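Local coordinates for 1-pyrroline-5-carboxylate dehydrogenase (Thermus thermophilus, PDB 1UZB), which probably oxidises glutamate semialdehyde, the open form of 1-pyrroline-5-carboxylate, to glutamate with NAD+, as the aldehyde dehydrogenase of proline breakdown, at residues Y38-G43 with T67-G72; A74-A79 with N234-V239; I139-Y144 with A478-Q483; A146-R151 with G498-L503; R327-Q332 with L435-D440. One frame throughout, in Å; residues are numbered along the deposited sequence.

Interaction 1. Residues Y38-G43 with T67-G72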
# COMPACT_ATOMS: atom_id res chain seq x y z
N TYR A 38 -16.42 22.92 -43.39
CA TYR A 38 -16.20 23.00 -41.94
C TYR A 38 -15.41 24.25 -41.59
O TYR A 38 -14.30 24.45 -42.07
CB TYR A 38 -15.44 21.76 -41.45
CG TYR A 38 -16.03 20.43 -41.89
CD1 TYR A 38 -15.84 19.96 -43.19
CD2 TYR A 38 -16.76 19.65 -41.00
CE1 TYR A 38 -16.38 18.74 -43.60
CE2 TYR A 38 -17.31 18.43 -41.40
CZ TYR A 38 -17.11 17.98 -42.70
OH TYR A 38 -17.64 16.77 -43.08
N PRO A 39 -15.98 25.12 -40.74
CA PRO A 39 -15.28 26.35 -40.35
C PRO A 39 -14.19 26.10 -39.29
O PRO A 39 -13.92 24.96 -38.91
CB PRO A 39 -16.39 27.23 -39.79
CG PRO A 39 -17.65 26.66 -40.40
CD PRO A 39 -17.39 25.18 -40.34
N LEU A 40 -13.56 27.18 -38.85
CA LEU A 40 -12.55 27.10 -37.80
C LEU A 40 -13.37 27.02 -36.51
O LEU A 40 -14.57 27.26 -36.52
CB LEU A 40 -11.71 28.39 -37.76
CG LEU A 40 -11.08 28.93 -39.04
CD1 LEU A 40 -10.37 30.25 -38.76
CD2 LEU A 40 -10.10 27.91 -39.60
N TYR A 41 -12.72 26.67 -35.40
CA TYR A 41 -13.42 26.63 -34.12
C TYR A 41 -12.57 27.46 -33.17
O TYR A 41 -11.46 27.07 -32.80
CB TYR A 41 -13.56 25.20 -33.59
CG TYR A 41 -14.45 25.09 -32.37
CD1 TYR A 41 -15.84 25.08 -32.49
CD2 TYR A 41 -13.90 24.99 -31.09
CE1 TYR A 41 -16.66 24.97 -31.36
CE2 TYR A 41 -14.70 24.88 -29.96
CZ TYR A 41 -16.08 24.87 -30.10
OH TYR A 41 -16.88 24.75 -28.98
N ILE A 42 -13.08 28.62 -32.79
CA ILE A 42 -12.36 29.54 -31.91
C ILE A 42 -13.28 30.06 -30.82
O ILE A 42 -14.40 30.48 -31.10
CB ILE A 42 -11.82 30.75 -32.70
CG1 ILE A 42 -10.92 30.28 -33.84
CG2 ILE A 42 -11.07 31.68 -31.77
CD1 ILE A 42 -10.50 31.38 -34.80
N GLY A 43 -12.80 30.04 -29.58
CA GLY A 43 -13.59 30.55 -28.48
C GLY A 43 -14.99 29.97 -28.35
O GLY A 43 -15.95 30.71 -28.08
N THR A 67 -14.31 20.82 -47.55
CA THR A 67 -13.49 22.02 -47.53
C THR A 67 -13.57 22.58 -46.12
O THR A 67 -14.50 22.27 -45.38
CB THR A 67 -14.01 23.09 -48.51
OG1 THR A 67 -15.32 23.52 -48.12
CG2 THR A 67 -14.05 22.54 -49.93
N THR A 68 -12.59 23.38 -45.75
CA THR A 68 -12.59 23.99 -44.43
C THR A 68 -12.16 25.44 -44.56
O THR A 68 -11.63 25.86 -45.59
CB THR A 68 -11.61 23.30 -43.46
OG1 THR A 68 -10.27 23.58 -43.87
CG2 THR A 68 -11.84 21.80 -43.44
N ALA A 69 -12.40 26.20 -43.50
CA ALA A 69 -11.98 27.60 -43.49
C ALA A 69 -10.45 27.55 -43.44
O ALA A 69 -9.86 26.50 -43.18
CB ALA A 69 -12.53 28.30 -42.25
N LYS A 70 -9.82 28.69 -43.71
CA LYS A 70 -8.37 28.77 -43.70
C LYS A 70 -7.93 29.85 -42.73
O LYS A 70 -8.27 31.02 -42.91
CB LYS A 70 -7.86 29.09 -45.11
CG LYS A 70 -6.34 29.16 -45.22
CD LYS A 70 -5.92 29.54 -46.63
CE LYS A 70 -4.41 29.70 -46.72
NZ LYS A 70 -4.00 30.13 -48.09
N ALA A 71 -7.19 29.46 -41.71
CA ALA A 71 -6.73 30.40 -40.70
C ALA A 71 -5.46 31.13 -41.12
O ALA A 71 -4.60 30.57 -41.80
CB ALA A 71 -6.48 29.68 -39.38
N GLY A 72 -5.38 32.40 -40.72
CA GLY A 72 -4.22 33.22 -41.00
C GLY A 72 -3.71 33.71 -39.67
O GLY A 72 -4.15 33.23 -38.62

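Interaction 2. Residues A74-A79 with N234-V239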
# COMPACT_ATOMS: atom_id res chain seq x y z
N ALA A 74 -4.25 36.52 -38.14
CA ALA A 74 -5.32 37.16 -37.38
C ALA A 74 -6.12 36.13 -36.59
O ALA A 74 -6.38 36.31 -35.40
CB ALA A 74 -6.24 37.93 -38.31
N GLU A 75 -6.52 35.05 -37.25
CA GLU A 75 -7.29 34.01 -36.59
C GLU A 75 -6.46 33.31 -35.51
O GLU A 75 -6.99 32.91 -34.48
CB GLU A 75 -7.81 32.99 -37.61
CG GLU A 75 -8.88 33.54 -38.56
CD GLU A 75 -8.30 34.41 -39.66
OE1 GLU A 75 -9.09 35.14 -40.31
OE2 GLU A 75 -7.08 34.37 -39.90
N ALA A 76 -5.16 33.18 -35.75
CA ALA A 76 -4.27 32.55 -34.78
C ALA A 76 -4.18 33.42 -33.53
O ALA A 76 -4.20 32.92 -32.41
CB ALA A 76 -2.88 32.36 -35.39
N GLU A 77 -4.09 34.73 -33.73
CA GLU A 77 -4.00 35.66 -32.60
C GLU A 77 -5.30 35.61 -31.81
O GLU A 77 -5.29 35.65 -30.58
CB GLU A 77 -3.74 37.08 -33.10
CG GLU A 77 -3.43 38.10 -32.01
CD GLU A 77 -2.21 37.73 -31.19
OE1 GLU A 77 -1.22 37.24 -31.78
OE2 GLU A 77 -2.22 37.95 -29.96
N ALA A 78 -6.43 35.54 -32.51
CA ALA A 78 -7.73 35.48 -31.86
C ALA A 78 -7.85 34.20 -31.03
O ALA A 78 -8.38 34.22 -29.92
CB ALA A 78 -8.85 35.53 -32.89
N ALA A 79 -7.36 33.10 -31.58
CA ALA A 79 -7.41 31.83 -30.89
C ALA A 79 -6.51 31.87 -29.65
O ALA A 79 -6.88 31.34 -28.60
CB ALA A 79 -6.96 30.71 -31.82
N ASN A 234 -9.11 24.92 -29.55
CA ASN A 234 -9.36 25.71 -30.75
C ASN A 234 -8.80 24.98 -31.97
O ASN A 234 -7.73 24.37 -31.91
CB ASN A 234 -8.72 27.09 -30.57
CG ASN A 234 -9.18 27.77 -29.29
OD1 ASN A 234 -10.23 28.42 -29.25
ND2 ASN A 234 -8.40 27.61 -28.23
N PHE A 235 -9.55 25.06 -33.07
CA PHE A 235 -9.24 24.38 -34.33
C PHE A 235 -8.84 25.37 -35.42
O PHE A 235 -9.67 26.18 -35.86
CB PHE A 235 -10.50 23.60 -34.73
CG PHE A 235 -10.38 22.84 -36.02
CD1 PHE A 235 -11.25 23.11 -37.07
CD2 PHE A 235 -9.45 21.81 -36.16
CE1 PHE A 235 -11.21 22.36 -38.24
CE2 PHE A 235 -9.41 21.06 -37.33
CZ PHE A 235 -10.29 21.34 -38.37
N LEU A 236 -7.59 25.30 -35.86
CA LEU A 236 -7.07 26.21 -36.88
C LEU A 236 -6.43 25.59 -38.11
O LEU A 236 -5.21 25.60 -38.27
CB LEU A 236 -6.05 27.18 -36.26
CG LEU A 236 -6.53 28.18 -35.20
CD1 LEU A 236 -5.40 29.14 -34.87
CD2 LEU A 236 -7.73 28.95 -35.72
N PRO A 237 -7.25 25.01 -39.00
CA PRO A 237 -6.69 24.41 -40.22
C PRO A 237 -6.04 25.54 -41.03
O PRO A 237 -6.55 26.66 -41.05
CB PRO A 237 -7.90 23.80 -40.91
CG PRO A 237 -9.06 24.65 -40.40
CD PRO A 237 -8.71 24.82 -38.95
N GLY A 238 -4.93 25.24 -41.69
CA GLY A 238 -4.25 26.24 -42.49
C GLY A 238 -3.36 25.65 -43.57
O GLY A 238 -3.04 24.47 -43.54
N VAL A 239 -2.95 26.49 -44.51
CA VAL A 239 -2.09 26.06 -45.61
C VAL A 239 -0.70 26.65 -45.45
O VAL A 239 -0.54 27.84 -45.19
CB VAL A 239 -2.66 26.51 -46.97
CG1 VAL A 239 -1.70 26.12 -48.09
CG2 VAL A 239 -4.03 25.88 -47.20

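Interaction 3. Residues I139-Y144 with A478-Q483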
# COMPACT_ATOMS: atom_id res chain seq x y z
N ILE A 139 -9.83 7.07 -28.81
CA ILE A 139 -10.69 6.83 -27.65
C ILE A 139 -9.80 6.44 -26.48
O ILE A 139 -9.98 6.94 -25.36
CB ILE A 139 -11.71 5.72 -27.96
CG1 ILE A 139 -12.69 6.19 -29.04
CG2 ILE A 139 -12.46 5.33 -26.70
CD1 ILE A 139 -13.50 5.08 -29.67
N ASP A 140 -8.81 5.58 -26.73
CA ASP A 140 -7.89 5.15 -25.68
C ASP A 140 -7.16 6.33 -25.04
O ASP A 140 -7.02 6.38 -23.82
CB ASP A 140 -6.85 4.16 -26.22
CG ASP A 140 -7.41 2.77 -26.47
OD1 ASP A 140 -8.55 2.49 -26.04
OD2 ASP A 140 -6.69 1.95 -27.08
N PHE A 141 -6.67 7.26 -25.86
CA PHE A 141 -5.97 8.42 -25.31
C PHE A 141 -6.86 9.20 -24.35
O PHE A 141 -6.43 9.59 -23.26
CB PHE A 141 -5.50 9.36 -26.43
CG PHE A 141 -4.21 8.96 -27.08
CD1 PHE A 141 -4.11 8.94 -28.47
CD2 PHE A 141 -3.09 8.62 -26.32
CE1 PHE A 141 -2.91 8.61 -29.10
CE2 PHE A 141 -1.89 8.29 -26.94
CZ PHE A 141 -1.80 8.28 -28.33
N ILE A 142 -8.11 9.43 -24.74
CA ILE A 142 -9.03 10.17 -23.89
C ILE A 142 -9.29 9.43 -22.58
O ILE A 142 -9.20 10.02 -21.50
CB ILE A 142 -10.37 10.42 -24.61
CG1 ILE A 142 -10.14 11.18 -25.92
CG2 ILE A 142 -11.30 11.22 -23.71
CD1 ILE A 142 -11.38 11.28 -26.79
N GLU A 143 -9.61 8.15 -22.67
CA GLU A 143 -9.89 7.33 -21.49
C GLU A 143 -8.67 7.23 -20.57
O GLU A 143 -8.79 7.33 -19.35
CB GLU A 143 -10.32 5.92 -21.90
CG GLU A 143 -11.65 5.83 -22.65
CD GLU A 143 -12.85 5.95 -21.73
OE1 GLU A 143 -12.69 5.89 -20.50
OE2 GLU A 143 -13.98 6.09 -22.25
N TYR A 144 -7.50 7.04 -21.17
CA TYR A 144 -6.26 6.90 -20.41
C TYR A 144 -5.87 8.21 -19.72
O TYR A 144 -5.64 8.23 -18.51
CB TYR A 144 -5.12 6.43 -21.31
CG TYR A 144 -3.86 6.08 -20.55
CD1 TYR A 144 -3.66 4.81 -20.02
CD2 TYR A 144 -2.89 7.05 -20.32
CE1 TYR A 144 -2.52 4.51 -19.28
CE2 TYR A 144 -1.75 6.76 -19.59
CZ TYR A 144 -1.57 5.49 -19.07
OH TYR A 144 -0.43 5.22 -18.34
N ALA A 478 1.42 0.42 -31.46
CA ALA A 478 1.60 0.51 -30.02
C ALA A 478 0.26 0.87 -29.38
O ALA A 478 -0.43 1.79 -29.83
CB ALA A 478 2.64 1.58 -29.69
N LEU A 479 -0.11 0.15 -28.33
CA LEU A 479 -1.37 0.40 -27.64
C LEU A 479 -1.21 1.34 -26.46
O LEU A 479 -0.29 1.20 -25.66
CB LEU A 479 -1.97 -0.92 -27.16
CG LEU A 479 -2.43 -1.89 -28.25
CD1 LEU A 479 -2.82 -3.22 -27.62
CD2 LEU A 479 -3.59 -1.29 -29.03
N VAL A 480 -2.12 2.30 -26.37
CA VAL A 480 -2.12 3.26 -25.27
C VAL A 480 -2.12 2.49 -23.94
O VAL A 480 -2.85 1.51 -23.78
CB VAL A 480 -3.37 4.16 -25.35
CG1 VAL A 480 -3.54 4.96 -24.06
CG2 VAL A 480 -3.25 5.10 -26.53
N GLY A 481 -1.27 2.93 -23.02
CA GLY A 481 -1.19 2.30 -21.71
C GLY A 481 -0.30 1.07 -21.64
O GLY A 481 0.44 0.89 -20.67
N VAL A 482 -0.36 0.23 -22.67
CA VAL A 482 0.42 -1.00 -22.73
C VAL A 482 1.87 -0.74 -23.14
O VAL A 482 2.81 -1.24 -22.51
CB VAL A 482 -0.18 -1.99 -23.75
CG1 VAL A 482 0.60 -3.29 -23.75
CG2 VAL A 482 -1.65 -2.24 -23.43
N GLN A 483 2.02 0.05 -24.20
CA GLN A 483 3.33 0.38 -24.73
C GLN A 483 3.59 1.88 -24.86
O GLN A 483 3.30 2.48 -25.90
CB GLN A 483 3.51 -0.29 -26.10
CG GLN A 483 3.59 -1.80 -26.05
CD GLN A 483 2.47 -2.51 -26.80
OE1 GLN A 483 1.69 -1.89 -27.54
NE2 GLN A 483 2.38 -3.81 -26.62
O HOH W 1 -4.26 2.32 -28.28

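Interaction 4. Residues A146-R151 with G498-L503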
# COMPACT_ATOMS: atom_id res chain seq x y z
N ALA A 146 -7.67 10.77 -19.03
CA ALA A 146 -8.66 11.21 -18.04
C ALA A 146 -8.31 10.62 -16.68
O ALA A 146 -8.42 11.28 -15.65
CB ALA A 146 -10.05 10.77 -18.46
N ARG A 147 -7.91 9.35 -16.68
CA ARG A 147 -7.55 8.65 -15.46
C ARG A 147 -6.16 9.04 -14.96
O ARG A 147 -5.96 9.28 -13.78
CB ARG A 147 -7.59 7.13 -15.70
CG ARG A 147 -8.99 6.57 -15.93
CD ARG A 147 -8.93 5.13 -16.41
NE ARG A 147 -10.24 4.47 -16.49
CZ ARG A 147 -11.16 4.71 -17.41
NH1 ARG A 147 -12.31 4.05 -17.38
NH2 ARG A 147 -10.94 5.60 -18.37
N ALA A 148 -5.20 9.12 -15.88
CA ALA A 148 -3.84 9.47 -15.50
C ALA A 148 -3.74 10.85 -14.87
O ALA A 148 -2.95 11.06 -13.95
CB ALA A 148 -2.93 9.39 -16.72
N ALA A 149 -4.55 11.79 -15.35
CA ALA A 149 -4.54 13.15 -14.82
C ALA A 149 -4.86 13.18 -13.33
O ALA A 149 -4.33 14.02 -12.59
CB ALA A 149 -5.53 14.02 -15.59
N LEU A 150 -5.71 12.28 -12.86
CA LEU A 150 -6.07 12.25 -11.45
C LEU A 150 -4.89 11.90 -10.55
O LEU A 150 -4.90 12.21 -9.35
CB LEU A 150 -7.22 11.28 -11.22
CG LEU A 150 -8.57 11.78 -11.75
CD1 LEU A 150 -9.58 10.64 -11.76
CD2 LEU A 150 -9.07 12.92 -10.87
N ARG A 151 -3.87 11.26 -11.12
CA ARG A 151 -2.69 10.88 -10.35
C ARG A 151 -1.84 12.10 -9.99
O ARG A 151 -0.94 12.02 -9.15
CB ARG A 151 -1.85 9.88 -11.15
CG ARG A 151 -2.58 8.58 -11.47
CD ARG A 151 -2.74 7.71 -10.23
NE ARG A 151 -1.50 7.01 -9.89
CZ ARG A 151 -1.06 5.92 -10.51
NH1 ARG A 151 -1.77 5.38 -11.50
NH2 ARG A 151 0.09 5.37 -10.15
N GLY A 498 0.53 7.89 -24.18
CA GLY A 498 -0.16 6.74 -23.62
C GLY A 498 0.52 6.22 -22.37
O GLY A 498 0.47 5.03 -22.07
N ALA A 499 1.16 7.12 -21.63
CA ALA A 499 1.85 6.77 -20.40
C ALA A 499 1.64 7.87 -19.36
O ALA A 499 1.43 9.03 -19.71
CB ALA A 499 3.34 6.59 -20.67
N LEU A 500 1.71 7.49 -18.09
CA LEU A 500 1.54 8.45 -17.00
C LEU A 500 2.49 9.64 -17.14
O LEU A 500 2.10 10.78 -16.91
CB LEU A 500 1.78 7.75 -15.66
CG LEU A 500 0.82 6.61 -15.31
CD1 LEU A 500 1.32 5.88 -14.07
CD2 LEU A 500 -0.57 7.15 -15.09
N ASP A 501 3.73 9.36 -17.54
CA ASP A 501 4.75 10.40 -17.69
C ASP A 501 4.40 11.49 -18.69
O ASP A 501 4.92 12.60 -18.59
CB ASP A 501 6.09 9.77 -18.10
CG ASP A 501 6.81 9.10 -16.95
OD1 ASP A 501 6.26 9.07 -15.83
OD2 ASP A 501 7.94 8.62 -17.17
N TYR A 502 3.54 11.18 -19.65
CA TYR A 502 3.19 12.17 -20.66
C TYR A 502 2.62 13.45 -20.07
O TYR A 502 3.01 14.55 -20.46
CB TYR A 502 2.19 11.58 -21.65
CG TYR A 502 1.98 12.40 -22.91
CD1 TYR A 502 3.01 12.58 -23.83
CD2 TYR A 502 0.72 12.93 -23.22
CE1 TYR A 502 2.80 13.24 -25.03
CE2 TYR A 502 0.50 13.59 -24.42
CZ TYR A 502 1.54 13.74 -25.33
OH TYR A 502 1.32 14.34 -26.54
N LEU A 503 1.70 13.32 -19.11
CA LEU A 503 1.07 14.49 -18.53
C LEU A 503 2.01 15.39 -17.72
O LEU A 503 1.78 16.60 -17.62
CB LEU A 503 -0.14 14.08 -17.69
CG LEU A 503 -1.18 13.22 -18.43
CD1 LEU A 503 -2.37 12.97 -17.52
CD2 LEU A 503 -1.62 13.93 -19.71

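Interaction 5. Residues R327-Q332 with L435-D440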
# COMPACT_ATOMS: atom_id res chain seq x y z
N ARG A 327 13.30 -1.27 -42.69
CA ARG A 327 14.54 -2.02 -42.81
C ARG A 327 14.31 -3.44 -42.30
O ARG A 327 13.67 -3.63 -41.26
CB ARG A 327 15.67 -1.37 -42.01
CG ARG A 327 16.07 0.02 -42.47
CD ARG A 327 17.29 0.51 -41.69
NE ARG A 327 17.01 0.63 -40.26
CZ ARG A 327 17.92 0.55 -39.30
NH1 ARG A 327 17.55 0.67 -38.03
NH2 ARG A 327 19.20 0.33 -39.61
N LEU A 328 14.81 -4.42 -43.04
CA LEU A 328 14.71 -5.82 -42.65
C LEU A 328 16.16 -6.30 -42.61
O LEU A 328 16.81 -6.39 -43.65
CB LEU A 328 13.91 -6.63 -43.67
CG LEU A 328 13.83 -8.13 -43.37
CD1 LEU A 328 13.20 -8.37 -42.01
CD2 LEU A 328 13.03 -8.82 -44.46
N ILE A 329 16.66 -6.56 -41.41
CA ILE A 329 18.04 -7.00 -41.22
C ILE A 329 18.05 -8.50 -40.98
O ILE A 329 17.55 -8.99 -39.97
CB ILE A 329 18.67 -6.27 -40.02
CG1 ILE A 329 18.60 -4.75 -40.24
CG2 ILE A 329 20.12 -6.70 -39.83
CD1 ILE A 329 18.96 -3.93 -39.02
N LEU A 330 18.62 -9.24 -41.93
CA LEU A 330 18.65 -10.69 -41.85
C LEU A 330 20.06 -11.25 -41.68
O LEU A 330 20.96 -10.89 -42.44
CB LEU A 330 18.03 -11.29 -43.11
CG LEU A 330 16.63 -10.79 -43.47
CD1 LEU A 330 16.18 -11.33 -44.82
CD2 LEU A 330 15.66 -11.20 -42.38
N THR A 331 20.24 -12.12 -40.70
CA THR A 331 21.54 -12.75 -40.50
C THR A 331 21.70 -13.72 -41.66
O THR A 331 20.72 -14.09 -42.31
CB THR A 331 21.61 -13.50 -39.15
OG1 THR A 331 20.65 -14.56 -39.14
CG2 THR A 331 21.33 -12.55 -38.00
N GLN A 332 22.94 -14.12 -41.95
CA GLN A 332 23.19 -15.00 -43.08
C GLN A 332 22.27 -16.22 -43.17
O GLN A 332 21.73 -16.51 -44.23
CB GLN A 332 24.66 -15.45 -43.07
CG GLN A 332 25.09 -16.20 -44.33
CD GLN A 332 24.83 -15.41 -45.60
OE1 GLN A 332 25.16 -14.23 -45.69
NE2 GLN A 332 24.25 -16.07 -46.60
N LEU A 435 22.66 -6.03 -34.76
CA LEU A 435 22.42 -4.95 -33.80
C LEU A 435 23.20 -3.70 -34.17
O LEU A 435 22.69 -2.58 -34.03
CB LEU A 435 22.81 -5.40 -32.38
CG LEU A 435 21.86 -6.40 -31.72
CD1 LEU A 435 22.48 -6.91 -30.43
CD2 LEU A 435 20.51 -5.73 -31.44
N GLU A 436 24.42 -3.88 -34.66
CA GLU A 436 25.24 -2.74 -35.06
C GLU A 436 24.55 -1.97 -36.18
O GLU A 436 24.44 -0.74 -36.13
CB GLU A 436 26.62 -3.22 -35.53
CG GLU A 436 27.53 -3.68 -34.40
CD GLU A 436 28.83 -4.28 -34.91
OE1 GLU A 436 29.71 -4.58 -34.07
OE2 GLU A 436 28.97 -4.47 -36.13
N VAL A 437 24.08 -2.70 -37.19
CA VAL A 437 23.39 -2.08 -38.32
C VAL A 437 22.07 -1.46 -37.86
O VAL A 437 21.71 -0.36 -38.29
CB VAL A 437 23.12 -3.12 -39.44
CG1 VAL A 437 22.20 -2.54 -40.50
CG2 VAL A 437 24.44 -3.55 -40.07
N ALA A 438 21.37 -2.15 -36.97
CA ALA A 438 20.10 -1.64 -36.47
C ALA A 438 20.28 -0.29 -35.78
O ALA A 438 19.49 0.63 -36.00
CB ALA A 438 19.49 -2.65 -35.50
N ASN A 439 21.32 -0.17 -34.97
CA ASN A 439 21.59 1.07 -34.24
C ASN A 439 22.21 2.18 -35.06
O ASN A 439 22.12 3.35 -34.68
CB ASN A 439 22.49 0.80 -33.03
CG ASN A 439 21.76 0.07 -31.92
OD1 ASN A 439 20.61 0.37 -31.62
ND2 ASN A 439 22.44 -0.88 -31.30
N ASP A 440 22.83 1.83 -36.18
CA ASP A 440 23.51 2.83 -36.99
C ASP A 440 22.65 3.66 -37.94
O ASP A 440 22.75 3.54 -39.16
CB ASP A 440 24.67 2.19 -37.76
CG ASP A 440 25.57 3.22 -38.43
OD1 ASP A 440 25.65 4.36 -37.94
OD2 ASP A 440 26.20 2.88 -39.45

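Interaction 1. Residues Y38-G43 with T67-G72
Tyr38 joins the strand carrying Thr67 and Thr68 through both of its backbone polar atoms. Its N donates to Thr67 O at 2.8 Å, with 161° at the hydrogen, and its carbonyl O receives Ala69 N at 3.0 Å. The two bonds straddle Thr68, which is the pattern of a parallel bridge. Thr68 adds a CA-H...O contact, its CA lying 3.0 Å from Tyr38 O. The phenol ring takes Thr67 O at its edge, near the ring plane, with Tyr38 CD1 as the nearest ring atom. Thr68 CG2 lies close to Tyr38 CB on the same face of the sheet, while Thr68 OG1 donates a hydrogen bond to the next carbonyl, Ala69 O. Helix 213-226 covers this face, where Val214, Ala217 and Lys218 touch the tyrosine. At Pro39 the pairing gives way to packing: its CA approaches Ala69 CB at 3.9 Å. Toward 67-72 Leu40 gives only apolar contact, its backbone pairing with Val47 instead. With CG anti to the carbonyl carbon (chi1 -50°), its fork lies against Ala69 and Ala71; CG meets Ala69 CB at 3.6 Å, and CD1 lies 4.0 Å from Ala71 CB. Since both partners are alanines, the backbone can come close to the leucine as the two chains diverge. This is a parallel strand pair at the centre of a four-stranded mixed sheet, 36-42 beside 64-69, near the N-terminal end of the aldehyde dehydrogenase fold.

Interaction 2. Residues A74-A79 with N234-V239
Leu236 carries most of this contact, reaching with one methyl between Ala76 and Ala79 on a single side of the helix. Its CD1 stands 3.6 Å from Ala76 CA and 3.8 Å from Ala79 CB, and also meets Ala76 CB at 4.1 Å. The alanines lie three residues apart, so their methyls fall on neighbouring turns and one leucine branch can touch both. The extended side chain makes this possible: CG lies anti to the carbonyl carbon (chi1 -64°) and CD1 continues outward (chi2 -173°). The other branch, CD2, comes only to the margin of Glu75, 4.5 Å from its CB. Here the start of helix 73-90 packs on the end of strand 233-235, whose neighbour in the sheet, strand 203-207, supplies Ile205 against both Leu236 and Ala79. That parallel pair belongs to the sheet of the presumed dinucleotide-binding domain, a Rossmann-like unit in aldehyde dehydrogenases. Ala79, with the second largest share of buried surface, also faces Asn234, CB to CB at 4.2 Å. The amide of Asn234 makes no hydrogen bond to the helix: its ND2 is 4.0 Å from Ala79 O, and is instead held by Gly231 O and Val204 O, while OD1 accepts Gly43 N. Glu75 likewise turns its carboxylate away from the strand, OE2 taking the backbone N of Gly72 just before the helix.

Interaction 3. Residues I139-Y144 with A478-Q483
Val480 packs its two methyls against different aromatic side chains of the helix. CG2 lies over one face of the Phe141 ring, 3.7 Å from the centroid and 22° off the normal, a CH-pi contact. CG1 rests 3.5 Å from Tyr144 CB, while Val480 CB meets Asp140 CB at 3.6 Å. Next along the loop, Gly481 presents its CA to Tyr144 CE1, also at 3.5 Å, with its N over a face of the ring. A CB on Gly481 would come tightly against this ring. The tyrosine reaches the loop because its CG lies anti to N (chi1 -172°). With Tyr144 cut back to an alanine, Gly481 would probably lose the ring it lies against, and Val480 CG1 would keep only the CB to pack on. One water gives a hydrogen to Asp140 OD2 (2.7 Å) and accepts from Val480 N (2.9 Å). Asn8 bonds to both Asp140 OD2 and Val480 O. Within the loop, Leu479 N donates almost straight to Gln483 OE1 (2.8 Å, 175°); Gln483 NE2 reaches Asn167 of the second subunit. The contact thus seats the loop after strand 468-471 on helix 128-149, beside a subunit interface of this aldehyde dehydrogenase fold.

Interaction 4. Residues A146-R151 with G498-L503
Leu500 and Leu503, one helical turn apart, grip Ala148 from two directions. Leu500 CD2 comes 3.6 Å from Ala148 CB, and Leu503 CD1 lies 3.7 Å from the same methyl. Both leucines have CG anti to the carbonyl carbon and an extended second torsion, but they spend their branches differently. In Leu500 the fork is divided: CD2 goes to the alanine, while CD1 turns to the guanidinium of Arg151. In Leu503 CD1 does all the close touching, pressed against the helix backbone at 3.3 Å from Ala149 N and 3.8 Å from Ala149 CB. Its 3.5 Å separation from Ala149 CA is tighter than usual for two carbons, an approach to the main chain that the small side chains of Ala148 and Ala149 allow.

The side chain of Arg151 is folded, bent at chi2 (-72°) and chi3 (-78°), which brings its NH1 back to 4.1 Å from Leu500 CD1. The approach is oblique and makes no polar bond to the leucine; the charge is directed to Glu158 of the second subunit, which forms a salt bridge with NH2 and also packs on Leu500. Asp501 similarly pairs with Arg504 of that subunit. Tyr152 OH is bonded to Leu500 O, and Tyr145 touches Leu503. No hydrogen bond joins 146-151 to 498-503, so their cohesion is apolar and rests on close fit, whereas the charged groups at its border are used to bind the partner subunit.

Interaction 5. Residues R327-Q332 with L435-D440
Strand 327-331 and helix 435-439 run almost antiparallel, at 167° between their N-to-C directions, with axes 9.4 Å apart at closest approach and Ile329 nearest Ala438. Arg327 spans this gap with a forked grip on two successive carbonyls near the helix's C-terminal end. Its NH1 donates to Ala438 O at 2.8 Å, almost straight at 176° and lying on a lone pair in the carbonyl plane. NH2 reaches Val437 O at 2.9 Å; this bond is more bent, and the donor sits above that carbonyl's plane. Both oxygens nevertheless lie near the guanidinium plane, so the pair of bonds fixes the rotation of the group. The chain is extended at chi2 and bent at chi3 (-63°), which turns the guanidinium toward the helix end. Because carbonyls at a helix C-terminus carry the negative end of its dipole, the positive charge is probably well placed. Putting a leucine at Arg327 would probably leave the Val437 and Ala438 carbonyls without these donors and the helix end less firmly tied to the strand.

Ile329 fills in beside the polar grip. Its CD1 packs 3.6 Å from Ala438 CA and 3.8 Å from Val437 CG1, and also lies over one face of the guanidinium, offset toward its rim. Helix 431-439 packs along this part of the seven-stranded sheet, touching three strands: Ile329 on 325-331, Ile296 on 293-297, Ile426 and Val428 on 422-428. It is the connection of a beta-alpha-beta crossover from strand 422-428 to 446-450, passing over 325-331 and 293-297.

How the interactions relate
Interactions 1 and 2 adjoin, their centres 7 Å apart: strand 64-69 leads into helix 73-90, and Tyr41 O with Phe235 N and Ala71 N with Pro237 O probably bond between them. Interactions 3 and 4 share helix 128-149, touch through Gly481 N and Gly498 O, and both reach the second subunit. Interaction 5 stands apart, on the seven-stranded sheet, about 46 Å centre to centre from interaction 1. All five are largely buried; only interaction 4 includes an exposed touching residue, Arg151. Backbone pairing governs interaction 1, and side-chain-to-carbonyl bonds interaction 5, whereas 2 and 4 are apolar and 3 adds aromatic faces and a water.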